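PDB 3MEB: aspartate aminotransferase from Giardia lamblia, which probably catalyses the pyridoxal-phosphate-dependent exchange of an amino group between L-aspartate and 2-oxoglutarate, giving oxaloacetate and L-glutamate, and works as a homodimer. Local coordinates for residues A[176-181]-A[217-222]; A[190-195]-A[225-230]; A[151-156]-A[212-217]. All blocks are in the same frame, centred on the assembly; numbering follows the deposited sequence.

Contact 1: residues A[176-181]-A[217-222]. With EDO (1,2-ethanediol), chain J.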
# COMPACT_ATOMS: atom_id res chain seq x y z
N TYR A 176 19.99 15.09 15.14
CA TYR A 176 20.07 16.37 15.82
C TYR A 176 19.59 16.17 17.25
O TYR A 176 18.77 15.29 17.51
CB TYR A 176 19.30 17.48 15.09
CG TYR A 176 17.82 17.29 14.92
CD1 TYR A 176 16.92 17.73 15.89
CD2 TYR A 176 17.30 16.69 13.78
CE1 TYR A 176 15.58 17.59 15.74
CE2 TYR A 176 15.93 16.53 13.62
CZ TYR A 176 15.08 16.95 14.61
OH TYR A 176 13.72 16.82 14.46
N THR A 177 20.13 16.96 18.17
CA THR A 177 19.77 16.84 19.55
C THR A 177 18.28 17.16 19.72
O THR A 177 17.78 18.19 19.23
CB THR A 177 20.56 17.82 20.43
OG1 THR A 177 21.94 17.43 20.42
CG2 THR A 177 20.04 17.82 21.84
N TYR A 178 17.61 16.27 20.41
CA TYR A 178 16.23 16.50 20.79
C TYR A 178 16.13 16.60 22.32
O TYR A 178 16.28 17.70 22.83
CB TYR A 178 15.31 15.48 20.13
CG TYR A 178 13.87 15.95 20.09
CD1 TYR A 178 13.45 16.88 19.15
CD2 TYR A 178 12.95 15.48 20.99
CE1 TYR A 178 12.15 17.32 19.10
CE2 TYR A 178 11.60 15.92 20.95
CZ TYR A 178 11.23 16.84 19.98
OH TYR A 178 9.95 17.31 19.90
N LEU A 179 15.91 15.50 23.06
CA LEU A 179 15.81 15.57 24.54
C LEU A 179 17.17 15.69 25.19
O LEU A 179 18.18 15.30 24.60
CB LEU A 179 15.14 14.33 25.11
CG LEU A 179 13.70 14.02 24.67
CD1 LEU A 179 13.24 12.72 25.38
CD2 LEU A 179 12.78 15.22 24.96
N ARG A 180 17.19 16.15 26.44
CA ARG A 180 18.43 16.36 27.21
C ARG A 180 19.18 15.10 27.48
O ARG A 180 18.57 14.07 27.76
CB ARG A 180 18.14 16.97 28.58
CG ARG A 180 17.33 18.21 28.55
CD ARG A 180 17.64 19.12 29.67
NE ARG A 180 17.65 18.47 30.98
CZ ARG A 180 17.13 19.01 32.09
NH1 ARG A 180 16.50 20.20 32.06
NH2 ARG A 180 17.19 18.35 33.23
N LYS A 181 20.50 15.20 27.50
CA LYS A 181 21.36 14.07 27.81
C LYS A 181 20.91 13.35 29.09
O LYS A 181 20.78 12.12 29.09
CB LYS A 181 22.83 14.50 27.93
N ILE A 217 7.02 15.76 24.07
CA ILE A 217 7.60 17.10 24.28
C ILE A 217 7.80 17.70 22.90
O ILE A 217 8.40 17.06 22.04
CB ILE A 217 9.00 17.04 24.98
CG1 ILE A 217 9.00 16.15 26.24
CG2 ILE A 217 9.50 18.44 25.31
CD1 ILE A 217 7.85 16.35 27.15
N ASP A 218 7.27 18.91 22.68
CA ASP A 218 7.29 19.55 21.37
C ASP A 218 8.13 20.84 21.45
O ASP A 218 8.25 21.45 22.52
CB ASP A 218 5.84 19.93 20.94
CG ASP A 218 5.00 18.74 20.42
OD1 ASP A 218 5.50 17.60 20.26
OD2 ASP A 218 3.77 18.98 20.16
N PHE A 219 8.69 21.26 20.33
CA PHE A 219 9.12 22.65 20.19
C PHE A 219 7.91 23.55 20.42
O PHE A 219 6.83 23.32 19.87
CB PHE A 219 9.67 22.96 18.80
CG PHE A 219 10.88 22.13 18.38
CD1 PHE A 219 12.00 22.04 19.18
CD2 PHE A 219 10.92 21.50 17.14
CE1 PHE A 219 13.08 21.32 18.78
CE2 PHE A 219 12.02 20.81 16.74
CZ PHE A 219 13.10 20.70 17.54
N THR A 220 8.11 24.62 21.19
CA THR A 220 7.09 25.65 21.32
C THR A 220 7.03 26.57 20.08
O THR A 220 7.92 26.53 19.23
CB THR A 220 7.35 26.51 22.55
OG1 THR A 220 8.57 27.27 22.39
CG2 THR A 220 7.40 25.59 23.80
N GLU A 221 5.98 27.38 19.97
CA GLU A 221 5.91 28.31 18.84
C GLU A 221 7.16 29.16 18.82
O GLU A 221 7.76 29.37 17.79
CB GLU A 221 4.67 29.19 18.87
CG GLU A 221 3.37 28.48 18.76
CD GLU A 221 2.22 29.41 18.39
OE1 GLU A 221 2.49 30.54 17.92
OE2 GLU A 221 1.06 28.99 18.54
N ALA A 222 7.62 29.59 19.98
CA ALA A 222 8.81 30.42 20.06
C ALA A 222 10.07 29.68 19.56
O ALA A 222 10.92 30.27 18.90
CB ALA A 222 9.03 30.96 21.52
C1 EDO J . 8.98 18.53 17.11
O1 EDO J . 9.39 17.16 17.23
C2 EDO J . 7.62 18.75 17.77
O2 EDO J . 7.33 20.11 18.06
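The ring of Y178 turns its edge to one face of F219 in a T-shaped stack, with centroids 5.5 Å apart and planes at 64°; Y178 CE1 is the leading atom, 3.8 Å from F219 CZ. The rim of F219 faces Y176, whose CE1 lies near the phenyl plane, and the Y178 ring also stacks with H212. At its own edge Y178 meets the carbonyl of I217: Y178 OH donates to I217 O over 2.7 Å, tilted 17° from the carbonyl plane. The phenol reaches this far because CG stands anti to the backbone N (chi1 -160°), which swings the ring across to the other segment. A 1,2-ethanediol, probably from the crystallisation liquor, lies beside the rings, its O1 donating to Y178 OH at 2.7 Å while F219 N makes a weak bond to its O2. The phenol oxygen therefore gives one bond and takes another. Farther along, L179 CD2 rests 4.1 Å from I217 CG1, the side chains crossing at about a right angle. D218 bends back to its own loop, its carboxylate taking the backbone N-H groups of A211 and H212. The segment 176-181 leaves edge strand 174-176 of the large sheet and 217-222 leads into helix 221-234, with T220 at its N-cap; Y176 and Y178 pack on strand 148-151, and F219 reaches T192 of helix 189-198.

Contact 2: residues A[190-195]-A[225-230]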
# COMPACT_ATOMS: atom_id res chain seq x y z
N SER A 190 19.18 24.61 22.90
CA SER A 190 20.47 25.21 22.58
C SER A 190 21.26 24.30 21.63
O SER A 190 21.75 24.74 20.57
CB SER A 190 21.23 25.48 23.89
OG SER A 190 22.34 26.34 23.70
N ASN A 191 21.40 23.04 22.00
CA ASN A 191 22.07 22.07 21.11
C ASN A 191 21.30 21.71 19.83
O ASN A 191 21.90 21.45 18.78
CB ASN A 191 22.52 20.82 21.89
CG ASN A 191 23.75 21.13 22.77
OD1 ASN A 191 23.80 20.79 23.95
ND2 ASN A 191 24.69 21.86 22.21
N THR A 192 19.97 21.70 19.91
CA THR A 192 19.17 21.53 18.72
C THR A 192 19.60 22.54 17.63
O THR A 192 19.88 22.17 16.49
CB THR A 192 17.64 21.69 19.02
OG1 THR A 192 17.23 20.75 20.04
CG2 THR A 192 16.86 21.48 17.76
N LYS A 193 19.66 23.82 17.99
CA LYS A 193 20.05 24.84 17.06
C LYS A 193 21.48 24.69 16.55
O LYS A 193 21.73 24.86 15.35
CB LYS A 193 19.92 26.20 17.71
CG LYS A 193 18.48 26.59 17.93
CD LYS A 193 18.39 28.02 18.52
CE LYS A 193 18.89 28.10 19.98
NZ LYS A 193 18.81 29.50 20.54
N LYS A 194 22.41 24.34 17.43
CA LYS A 194 23.82 24.15 17.03
C LYS A 194 23.93 23.06 16.01
O LYS A 194 24.65 23.19 15.02
CB LYS A 194 24.73 23.85 18.23
CG LYS A 194 24.93 25.10 19.11
CD LYS A 194 25.54 24.80 20.49
CE LYS A 194 25.71 26.06 21.32
NZ LYS A 194 26.56 25.79 22.51
N ASP A 195 23.20 21.97 16.26
CA ASP A 195 23.24 20.81 15.40
C ASP A 195 22.72 21.13 14.00
O ASP A 195 23.31 20.71 12.99
CB ASP A 195 22.45 19.67 16.02
CG ASP A 195 23.20 18.96 17.13
OD1 ASP A 195 24.40 19.28 17.39
OD2 ASP A 195 22.61 18.07 17.76
N LYS A 225 9.99 29.36 15.82
CA LYS A 225 10.36 30.62 15.20
C LYS A 225 11.87 30.87 15.20
O LYS A 225 12.37 31.53 14.30
CB LYS A 225 9.66 31.81 15.83
CG LYS A 225 8.21 31.87 15.49
CD LYS A 225 7.52 33.01 16.19
CE LYS A 225 6.00 32.88 16.07
NZ LYS A 225 5.40 34.15 15.58
N GLU A 226 12.58 30.33 16.18
CA GLU A 226 14.04 30.39 16.21
C GLU A 226 14.70 29.50 15.15
O GLU A 226 15.76 29.82 14.64
CB GLU A 226 14.57 29.97 17.57
CG GLU A 226 14.44 31.01 18.70
CD GLU A 226 15.35 30.68 19.85
OE1 GLU A 226 14.85 30.37 20.93
OE2 GLU A 226 16.57 30.65 19.66
N LEU A 227 14.08 28.36 14.86
CA LEU A 227 14.61 27.41 13.88
C LEU A 227 14.44 27.96 12.46
O LEU A 227 15.30 27.76 11.60
CB LEU A 227 13.98 26.02 14.03
CG LEU A 227 14.28 25.27 15.32
CD1 LEU A 227 13.47 23.97 15.38
CD2 LEU A 227 15.76 24.95 15.45
N LEU A 228 13.37 28.74 12.24
CA LEU A 228 13.07 29.32 10.92
C LEU A 228 14.29 29.97 10.21
O LEU A 228 14.67 29.55 9.13
CB LEU A 228 11.88 30.29 11.01
CG LEU A 228 11.44 30.98 9.72
CD1 LEU A 228 11.06 29.91 8.71
CD2 LEU A 228 10.29 32.01 9.95
N PRO A 229 14.89 31.01 10.79
CA PRO A 229 16.04 31.64 10.12
C PRO A 229 17.26 30.71 9.89
O PRO A 229 18.03 30.96 8.95
CB PRO A 229 16.42 32.78 11.07
CG PRO A 229 15.88 32.31 12.42
CD PRO A 229 14.59 31.68 12.07
N ILE A 230 17.45 29.68 10.73
CA ILE A 230 18.56 28.75 10.57
C ILE A 230 18.27 27.93 9.29
O ILE A 230 19.14 27.72 8.44
CB ILE A 230 18.67 27.75 11.77
CG1 ILE A 230 18.96 28.46 13.09
CG2 ILE A 230 19.74 26.69 11.52
CD1 ILE A 230 18.76 27.54 14.30
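K193 NZ reaches E226 OE2 over 2.7 Å, a hydrogen-bonded salt bridge made to the syn lone pair of the carboxylate oxygen, the side that faces OE1. OE1 itself stays 4.1 Å from K193 NZ, so one oxygen takes the ammonium rather than both sharing it. The lysine gets there by a bend at chi3 (-70°) in an otherwise extended chain: CB and CG lie against I230 and L227, and the bend turns CD, CE and NZ toward the carboxylate, with K193 CD 3.4 Å from E226 OE2. E226, whose CB already points at helix 189-198, extends beyond CG to meet it.

The two helices run nearly parallel, 15° apart, with axes 10.6 Å from each other at closest approach. Each follows a strand of the large mixed sheet, 174-176 and 204-208 respectively, and they lie side by side as covering helices of the alpha/beta domain typical of fold-type I aminotransferases. Helix 221-234 is kinked here, because P229 has no N-H to offer the preceding turn.

Beside the salt bridge the contact is apolar. The aliphatic part of K193 serves as a hydrocarbon surface: I230 CD1 sits 3.8 Å from K193 CG, the two side chains crossing at about a right angle, and L227 CD2 comes to 4.0 Å from the same CG. L227 also touches the methyl of T192, CD2 to CG2 at 4.3 Å, while the hydroxyl of T192 turns the other way to bond to the carbonyl of T177. F189, at the start of the first helix, packs on both E226 and L227, and I230 continues along that helix onto I196 and Q197.

Contact 3: residues A[151-156]-A[212-217]. With SO4 (sulfate ion), chain C.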
# COMPACT_ATOMS: atom_id res chain seq x y z
N PRO A 151 15.54 13.40 14.63
CA PRO A 151 15.69 13.75 16.05
C PRO A 151 16.27 12.55 16.84
O PRO A 151 16.05 11.37 16.43
CB PRO A 151 14.26 14.06 16.48
CG PRO A 151 13.39 13.30 15.49
CD PRO A 151 14.13 13.28 14.23
N SER A 152 17.03 12.83 17.91
CA SER A 152 17.74 11.76 18.64
C SER A 152 16.81 10.74 19.33
O SER A 152 17.23 9.61 19.65
CB SER A 152 18.76 12.33 19.63
OG SER A 152 18.15 13.25 20.53
N THR A 153 15.56 11.15 19.56
CA THR A 153 14.47 10.27 19.91
C THR A 153 13.39 10.48 18.87
O THR A 153 13.06 11.62 18.54
CB THR A 153 13.93 10.64 21.33
OG1 THR A 153 14.94 10.30 22.29
CG2 THR A 153 12.69 9.90 21.69
N THR A 154 12.86 9.38 18.32
CA THR A 154 11.88 9.42 17.23
C THR A 154 11.09 8.12 17.17
O THR A 154 11.34 7.18 17.92
CB THR A 154 12.57 9.71 15.89
OG1 THR A 154 11.62 10.24 14.96
CG2 THR A 154 13.28 8.46 15.29
N TRP A 155 10.12 8.05 16.28
CA TRP A 155 9.32 6.85 16.12
C TRP A 155 10.20 5.72 15.58
O TRP A 155 10.81 5.90 14.50
CB TRP A 155 8.24 7.14 15.09
CG TRP A 155 7.15 6.13 14.96
CD1 TRP A 155 6.37 5.59 15.97
CD2 TRP A 155 6.61 5.64 13.72
NE1 TRP A 155 5.39 4.77 15.41
CE2 TRP A 155 5.53 4.78 14.04
CE3 TRP A 155 6.94 5.86 12.38
CZ2 TRP A 155 4.79 4.12 13.05
CZ3 TRP A 155 6.19 5.19 11.38
CH2 TRP A 155 5.15 4.33 11.74
N PRO A 156 10.27 4.56 16.30
CA PRO A 156 11.18 3.50 15.92
C PRO A 156 11.10 3.11 14.46
O PRO A 156 12.14 2.88 13.82
CB PRO A 156 10.75 2.33 16.82
CG PRO A 156 10.33 2.98 18.06
CD PRO A 156 9.66 4.29 17.63
N HIS A 212 5.18 15.00 19.26
CA HIS A 212 6.34 14.17 19.04
C HIS A 212 6.18 12.81 19.73
O HIS A 212 5.76 12.70 20.88
CB HIS A 212 7.58 14.87 19.55
CG HIS A 212 8.83 14.06 19.43
ND1 HIS A 212 9.26 13.21 20.43
CD2 HIS A 212 9.76 13.98 18.45
CE1 HIS A 212 10.41 12.66 20.07
NE2 HIS A 212 10.73 13.11 18.87
N ASN A 213 6.48 11.77 18.96
CA ASN A 213 6.29 10.37 19.36
C ASN A 213 7.70 9.78 19.40
O ASN A 213 8.32 9.71 18.36
CB ASN A 213 5.43 9.71 18.31
CG ASN A 213 5.16 8.28 18.58
OD1 ASN A 213 5.71 7.67 19.50
ND2 ASN A 213 4.29 7.71 17.76
N PRO A 214 8.18 9.33 20.58
CA PRO A 214 7.40 8.94 21.76
C PRO A 214 7.33 9.90 22.94
O PRO A 214 6.60 9.61 23.90
CB PRO A 214 8.13 7.68 22.19
CG PRO A 214 9.60 8.07 21.97
CD PRO A 214 9.60 8.93 20.72
N SER A 215 8.05 11.03 22.87
CA SER A 215 8.42 11.85 24.07
C SER A 215 7.28 12.72 24.57
O SER A 215 7.19 12.99 25.76
CB SER A 215 9.61 12.76 23.81
OG SER A 215 9.27 13.93 23.08
N GLY A 216 6.45 13.19 23.65
CA GLY A 216 5.31 14.05 24.02
C GLY A 216 5.75 15.45 24.36
O GLY A 216 4.98 16.22 24.98
N ILE A 217 7.02 15.76 24.07
CA ILE A 217 7.60 17.10 24.28
C ILE A 217 7.80 17.70 22.90
O ILE A 217 8.40 17.06 22.04
CB ILE A 217 9.00 17.04 24.98
CG1 ILE A 217 9.00 16.15 26.24
CG2 ILE A 217 9.50 18.44 25.31
CD1 ILE A 217 7.85 16.35 27.15
S SO4 C . 2.22 4.09 17.20
O1 SO4 C . 3.46 4.82 17.52
O2 SO4 C . 1.79 3.23 18.29
O3 SO4 C . 1.20 5.07 16.88
O4 SO4 C . 2.50 3.31 16.02
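Two irregular loops approach here without a strand-like pairing: the closest alpha carbons, those of W155 and N213, are 5.7 Å apart, and a cis peptide joins N213 to P214. The imidazole of H212 bridges the gap, NE2 donating to T153 O over 2.8 Å at a bent 138°. The carbonyl oxygen lies in the imidazole plane, whereas the nitrogen stands well above the carbonyl plane. On the far side of the ring, H212 ND1 and S215 OG share a 2.7 Å hydrogen bond, so the imidazole is tied at both nitrogens and its rotation is fixed. S215 OG in turn accepts from the backbone N of I217, closing an ST turn.

Both loops follow parallel strands of the large sheet, 148-151 and 204-208, and W155 and N213 carry them into the pyridoxal phosphate pocket, where both are seen to bind the cofactor. As in related aminotransferases, the cofactor sits by loops at the C-terminal ends of these strands. The indole and the carboxamide cross obliquely, their planes 50° apart, with W155 CD1 3.5 Å from N213 ND2. Their N-H groups converge on a sulfate, probably from the crystallisation liquor: W155 NE1 and N213 ND2 bond to its O1 at 2.9 and 3.0 Å, the second nearly straight at 163°. R419, G57 and K277 also hold that ion, and R419 bonds to N213 OD1 besides, helping to set the amide. The sulfate probably occupies the place of the substrate's alpha-carboxylate, as elsewhere in the family.

Packing between the loops is tightest where T153 CG2 presses on the proline ring, 3.4 Å from P214 CD. With CG2 anti to the backbone N of T153, the methyl is directed at the proline. W155 also packs against R319 of the second subunit.

In the fold
Contact 3 lies deepest, in the cofactor pocket, its centre about 10 Å from the centre of the chain; the centre of contact 1, partly buried, is about 16 Å from that point, and the centre of contact 2 about 22 Å, with a buried apolar strip beside a partly exposed salt bridge. Contacts 1 and 3 share I217 and are tied by S152 OG to Y178 N and by Y176 packing on P151. Contacts 1 and 2 both use helix 221-234; D195 bonds to T177 N, and F219 packs on L227. Contacts 2 and 3 do not touch. The chemistry shifts accordingly: an ion pair with aliphatic packing between helices, stacked aromatics between, and a polar network of imidazole, indole and amide at the site.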